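Long-range contacts in BH2414 protein (Bacillus halodurans, PDB 3ON1), which is of unknown function but belongs to the ribosomal protein L7Ae/L30e/S12e/Gadd45 family, many of whose members bind RNA, and so may bind RNA itself: residues Q34-V38 against Q60-K64; K5-L10 against K94-I99. Where two conformers were deposited one is given. Residues are numbered along the deposited sequence.

Interaction 1 of 2, residues Q34-V38 against Q60-K64; sequences QVTLV and QIPVK
I61 lies over the backbone that leads into strand 37-41: its CG2 sits 3.7 Å from T36 C and its CD1 3.5 Å from V35 O, reached with both chi angles m. The contact joins the N-terminal ends of the two parallel strands, and the loops leading into them, of a right-handed beta-alpha-beta unit (strand 37-41, helix 46-59, strand 63-66) in the alpha/beta/alpha sandwich of the L7Ae family. Q60, with positive phi (57/46), ends the helix in a Schellman motif, and I61 and P62 then run extended into strand 63-66. The register pairs T36 with I61, L37 with P62 and V38 with V63, CA-CA shrinking from 5.8 to 5.2 to 4.7 Å as the chains converge. V38 takes both bridge hydrogen bonds, giving its N to P62 O (3.0 Å) and receiving K64 N at its O (2.9 Å). V38 and V63, both t, share a sheet face (V38 CB to V63 CG2 4.2 Å) and are covered by helix 46-59 at C56. L37 and K64 lie on the other face, under helix 89-100, where K64 NZ forms a salt bridge with D100. L37, chi1 t and chi2 p, brings CD1 to 3.9 Å from K64 CG and 3.5 Å from P62 O.

Interaction 2 of 2, residues K5-L10 against K94-I99; sequences KWLSLL and KLAALI
W6, L95 and L98 bury the most surface in this near-antiparallel helix pair, part of the helical layer on one side of the sheet in the L7Ae-type alpha/beta/alpha sandwich. Segments 5-10 and 94-99 are regular alpha-helix, with phi/psi near -64/-41 and i to i+4 bonds such as L10 N to W6 O (2.9 Å) and I99 N to L95 O (2.9 Å). Their axes approach to 9.4 Å and cross at -161°, and the nearest CA atoms are those of W6 and L95, 5.7 Å apart. The interface is apolar. W6, chi1 p and chi2 -94°, points at the partner helix and sets its CB 3.8 Å from L98 CB. Its indole lies flat against I99, whose CG1 stands 3.9 Å from the centroid of the five-membered ring and 14° off the normal, a CH-pi contact; V66 and L72 also touch W6. L95, chi1 m and chi2 t, reaches across with CD2 to within 3.4 Å of W6 O and 3.9 Å of L9 CD2, while its CD1 meets L10 CD1 at 4.0 Å, on the side facing the sheet. L98, also m and t, receives L9 CD2 at its CD1 (4.0 Å) and K5 CB at its CD2 (3.9 Å). At the outer edge the aliphatic part of K94 closes the row, its CG 3.5 Å from L9 CD2.

How the interactions relate
The centres of interactions 1 and 2 are 14 Å apart, yet the two meet along one face of the sheet. Helix 89-100 is the shared element: L95 and I99 pack against helix 5-15 in interaction 2 and also rest on the strands of interaction 1, with L95 CB 3.7 Å from L37 CD2 and I99 CG2 3.9 Å from K64 CG. A96 adds its CB at 4.1 Å from K64 CE. Along the chain, interaction 1 is nested within the loop closed by interaction 2, which joins the first helix to the last. Together they join the N- and C-terminal helices side by side in one layer and set that layer on the sheet that holds the parallel strand pair.

Interaction 1 of 2, residues Q34-V38 against Q60-K64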
loop_
_atom_site.group_PDB
_atom_site.type_symbol
_atom_site.label_atom_id
_atom_site.label_comp_id
_atom_site.label_asym_id
_atom_site.label_seq_id
_atom_site.Cartn_x
_atom_site.Cartn_y
_atom_site.Cartn_z
ATOM N N GLN A 34 -2.117 -9.473 8.721
ATOM C CA GLN A 34 -1.095 -9.835 7.742
ATOM C C GLN A 34 -0.464 -8.630 7.050
ATOM O O GLN A 34 0.495 -8.786 6.299
ATOM C CB GLN A 34 -1.692 -10.767 6.687
ATOM C CG GLN A 34 -2.265 -12.049 7.258
ATOM C CD GLN A 34 -2.993 -12.877 6.220
ATOM O OE1 GLN A 34 -3.595 -12.342 5.289
ATOM N NE2 GLN A 34 -2.944 -14.193 6.377
ATOM N N VAL A 35 -1.011 -7.441 7.300
ATOM C CA VAL A 35 -0.580 -6.206 6.616
ATOM C C VAL A 35 -0.203 -5.127 7.633
ATOM O O VAL A 35 -0.943 -4.882 8.588
ATOM C CB VAL A 35 -1.679 -5.711 5.627
ATOM C CG1 VAL A 35 -1.474 -4.256 5.221
ATOM C CG2 VAL A 35 -1.686 -6.583 4.386
ATOM N N THR A 36 0.961 -4.508 7.437
ATOM C CA THR A 36 1.457 -3.493 8.375
ATOM C C THR A 36 1.546 -2.077 7.794
ATOM O O THR A 36 1.933 -1.134 8.491
ATOM C CB THR A 36 2.798 -3.903 9.027
ATOM O OG1 THR A 36 3.648 -4.537 8.056
ATOM C CG2 THR A 36 2.543 -4.847 10.190
ATOM N N LEU A 37 1.196 -1.938 6.517
ATOM C CA LEU A 37 1.090 -0.627 5.871
ATOM C C LEU A 37 0.179 -0.757 4.671
ATOM O O LEU A 37 0.268 -1.731 3.920
ATOM C CB LEU A 37 2.463 -0.097 5.419
ATOM C CG LEU A 37 2.512 1.144 4.507
ATOM C CD1 LEU A 37 2.073 2.417 5.233
ATOM C CD2 LEU A 37 3.901 1.343 3.939
ATOM N N VAL A 38 -0.694 0.228 4.493
ATOM C CA VAL A 38 -1.506 0.315 3.284
ATOM C C VAL A 38 -1.115 1.570 2.517
ATOM O O VAL A 38 -1.005 2.652 3.085
ATOM C CB VAL A 38 -3.018 0.292 3.607
ATOM C CG1 VAL A 38 -3.849 0.580 2.358
ATOM C CG2 VAL A 38 -3.398 -1.066 4.197
ATOM N N GLN A 60 -5.113 0.414 13.716
ATOM C CA GLN A 60 -3.899 1.231 13.889
ATOM C C GLN A 60 -2.788 0.828 12.920
ATOM O O GLN A 60 -1.620 0.672 13.297
ATOM C CB GLN A 60 -3.430 1.258 15.356
ATOM C CG GLN A 60 -4.370 2.059 16.251
ATOM C CD GLN A 60 -3.966 2.075 17.719
ATOM O OE1 GLN A 60 -3.289 1.168 18.215
ATOM N NE2 GLN A 60 -4.406 3.108 18.430
ATOM N N ILE A 61 -3.187 0.651 11.665
ATOM C CA ILE A 61 -2.264 0.384 10.572
ATOM C C ILE A 61 -2.099 1.683 9.782
ATOM O O ILE A 61 -3.096 2.290 9.372
ATOM C CB ILE A 61 -2.795 -0.752 9.656
ATOM C CG1 ILE A 61 -2.948 -2.066 10.438
ATOM C CG2 ILE A 61 -1.896 -0.954 8.440
ATOM C CD1 ILE A 61 -1.673 -2.571 11.101
ATOM N N PRO A 62 -0.845 2.128 9.577
ATOM C CA PRO A 62 -0.643 3.352 8.804
ATOM C C PRO A 62 -1.167 3.227 7.374
ATOM O O PRO A 62 -1.079 2.152 6.763
ATOM C CB PRO A 62 0.879 3.536 8.815
ATOM C CG PRO A 62 1.427 2.197 9.135
ATOM C CD PRO A 62 0.429 1.585 10.073
ATOM N N VAL A 63 -1.742 4.320 6.881
ATOM C CA VAL A 63 -2.221 4.426 5.507
ATOM C C VAL A 63 -1.579 5.654 4.886
ATOM O O VAL A 63 -1.649 6.757 5.449
ATOM C CB VAL A 63 -3.761 4.584 5.423
ATOM C CG1 VAL A 63 -4.215 4.720 3.964
ATOM C CG2 VAL A 63 -4.467 3.418 6.073
ATOM N N LYS A 64 -0.956 5.466 3.731
ATOM C CA LYS A 64 -0.403 6.586 2.980
ATOM C C LYS A 64 -1.203 6.766 1.707
ATOM O O LYS A 64 -1.583 5.790 1.062
ATOM C CB LYS A 64 1.084 6.375 2.650
ATOM C CG LYS A 64 1.971 6.113 3.860
ATOM C CD LYS A 64 1.947 7.260 4.854
ATOM C CE LYS A 64 2.580 6.838 6.167
ATOM N NZ LYS A 64 2.376 7.876 7.219
#

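Interaction 2 of 2, residues K5-L10 against K94-I99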
loop_
_atom_site.group_PDB
_atom_site.type_symbol
_atom_site.label_atom_id
_atom_site.label_comp_id
_atom_site.label_asym_id
_atom_site.label_seq_id
_atom_site.Cartn_x
_atom_site.Cartn_y
_atom_site.Cartn_z
ATOM N N LYS A 5 12.740 6.912 -4.192
ATOM C CA LYS A 5 13.242 5.805 -3.384
ATOM C C LYS A 5 12.117 4.850 -2.972
ATOM O O LYS A 5 12.298 3.627 -2.985
ATOM C CB LYS A 5 13.974 6.326 -2.143
ATOM C CG LYS A 5 15.338 6.947 -2.426
ATOM C CD LYS A 5 15.918 7.572 -1.157
ATOM C CE LYS A 5 17.296 8.187 -1.391
ATOM N NZ LYS A 5 18.368 7.177 -1.644
ATOM N N TRP A 6 10.956 5.394 -2.611
ATOM C CA TRP A 6 9.874 4.522 -2.153
ATOM C C TRP A 6 9.271 3.690 -3.283
ATOM O O TRP A 6 8.838 2.567 -3.055
ATOM C CB TRP A 6 8.806 5.261 -1.333
ATOM C CG TRP A 6 7.948 6.241 -2.066
ATOM C CD1 TRP A 6 8.159 7.583 -2.176
ATOM C CD2 TRP A 6 6.714 5.971 -2.747
ATOM N NE1 TRP A 6 7.145 8.167 -2.901
ATOM C CE2 TRP A 6 6.244 7.200 -3.262
ATOM C CE3 TRP A 6 5.961 4.810 -2.973
ATOM C CZ2 TRP A 6 5.057 7.301 -4.001
ATOM C CZ3 TRP A 6 4.780 4.912 -3.706
ATOM C CH2 TRP A 6 4.343 6.152 -4.213
ATOM N N LEU A 7 9.266 4.227 -4.499
ATOM C CA LEU A 7 8.792 3.455 -5.648
ATOM C C LEU A 7 9.713 2.277 -5.953
ATOM O O LEU A 7 9.246 1.168 -6.226
ATOM C CB LEU A 7 8.633 4.352 -6.880
ATOM C CG LEU A 7 7.416 5.274 -6.819
ATOM C CD1 LEU A 7 7.561 6.376 -7.852
ATOM C CD2 LEU A 7 6.119 4.496 -7.027
ATOM N N SER A 8 11.018 2.532 -5.907
ATOM C CA SER A 8 12.023 1.494 -6.116
ATOM C C SER A 8 11.912 0.405 -5.052
ATOM O O SER A 8 11.942 -0.784 -5.365
ATOM C CB SER A 8 13.427 2.099 -6.105
ATOM O OG SER A 8 14.409 1.082 -6.199
ATOM N N LEU A 9 11.767 0.823 -3.796
ATOM C CA LEU A 9 11.633 -0.114 -2.682
ATOM C C LEU A 9 10.358 -0.956 -2.795
ATOM O O LEU A 9 10.357 -2.147 -2.463
ATOM C CB LEU A 9 11.681 0.620 -1.341
ATOM C CG LEU A 9 11.844 -0.310 -0.136
ATOM C CD1 LEU A 9 13.174 -1.059 -0.180
ATOM C CD2 LEU A 9 11.703 0.458 1.163
ATOM N N LEU A 10 9.283 -0.334 -3.269
ATOM C CA LEU A 10 8.024 -1.040 -3.518
ATOM C C LEU A 10 8.230 -2.172 -4.536
ATOM O O LEU A 10 7.684 -3.269 -4.377
ATOM C CB LEU A 10 6.957 -0.045 -3.981
ATOM C CG LEU A 10 5.469 -0.372 -3.858
ATOM C CD1 LEU A 10 5.074 -0.767 -2.435
ATOM C CD2 LEU A 10 4.657 0.827 -4.322
ATOM N N LYS A 94 10.049 1.150 6.499
ATOM C CA LYS A 94 10.902 1.910 5.594
ATOM C C LYS A 94 10.105 2.690 4.542
ATOM O O LYS A 94 10.403 3.860 4.275
ATOM C CB LYS A 94 11.942 0.992 4.944
ATOM C CG LYS A 94 13.028 1.721 4.148
ATOM C CD LYS A 94 13.833 2.648 5.029
ATOM C CE LYS A 94 15.206 2.908 4.447
ATOM N NZ LYS A 94 16.024 3.639 5.433
ATOM N N LEU A 95 9.091 2.051 3.958
ATOM C CA LEU A 95 8.237 2.734 2.987
ATOM C C LEU A 95 7.545 3.937 3.626
ATOM O O LEU A 95 7.499 5.010 3.032
ATOM C CB LEU A 95 7.211 1.773 2.381
ATOM C CG LEU A 95 7.764 0.751 1.382
ATOM C CD1 LEU A 95 6.783 -0.398 1.208
ATOM C CD2 LEU A 95 8.111 1.393 0.039
ATOM N N ALA A 96 7.033 3.762 4.844
ATOM C CA ALA A 96 6.355 4.848 5.549
ATOM C C ALA A 96 7.318 6.003 5.818
ATOM O O ALA A 96 6.970 7.164 5.605
ATOM C CB ALA A 96 5.726 4.347 6.848
ATOM N N ALA A 97 8.533 5.681 6.262
ATOM C CA ALA A 97 9.555 6.696 6.529
ATOM C C ALA A 97 9.904 7.487 5.270
ATOM O O ALA A 97 10.046 8.708 5.320
ATOM C CB ALA A 97 10.801 6.057 7.121
ATOM N N LEU A 98 10.015 6.787 4.142
ATOM C CA LEU A 98 10.355 7.424 2.874
ATOM C C LEU A 98 9.238 8.347 2.398
ATOM O O LEU A 98 9.491 9.479 1.973
ATOM C CB LEU A 98 10.679 6.369 1.813
ATOM C CG LEU A 98 12.022 5.647 1.956
ATOM C CD1 LEU A 98 12.060 4.438 1.041
ATOM C CD2 LEU A 98 13.183 6.588 1.662
ATOM N N ILE A 99 8.003 7.863 2.492
ATOM C CA ILE A 99 6.827 8.659 2.156
ATOM C C ILE A 99 6.683 9.868 3.104
ATOM O O ILE A 99 6.378 10.977 2.656
ATOM C CB ILE A 99 5.550 7.773 2.123
ATOM C CG1 ILE A 99 5.616 6.796 0.937
ATOM C CG2 ILE A 99 4.283 8.628 2.049
ATOM C CD1 ILE A 99 4.684 5.587 1.049
#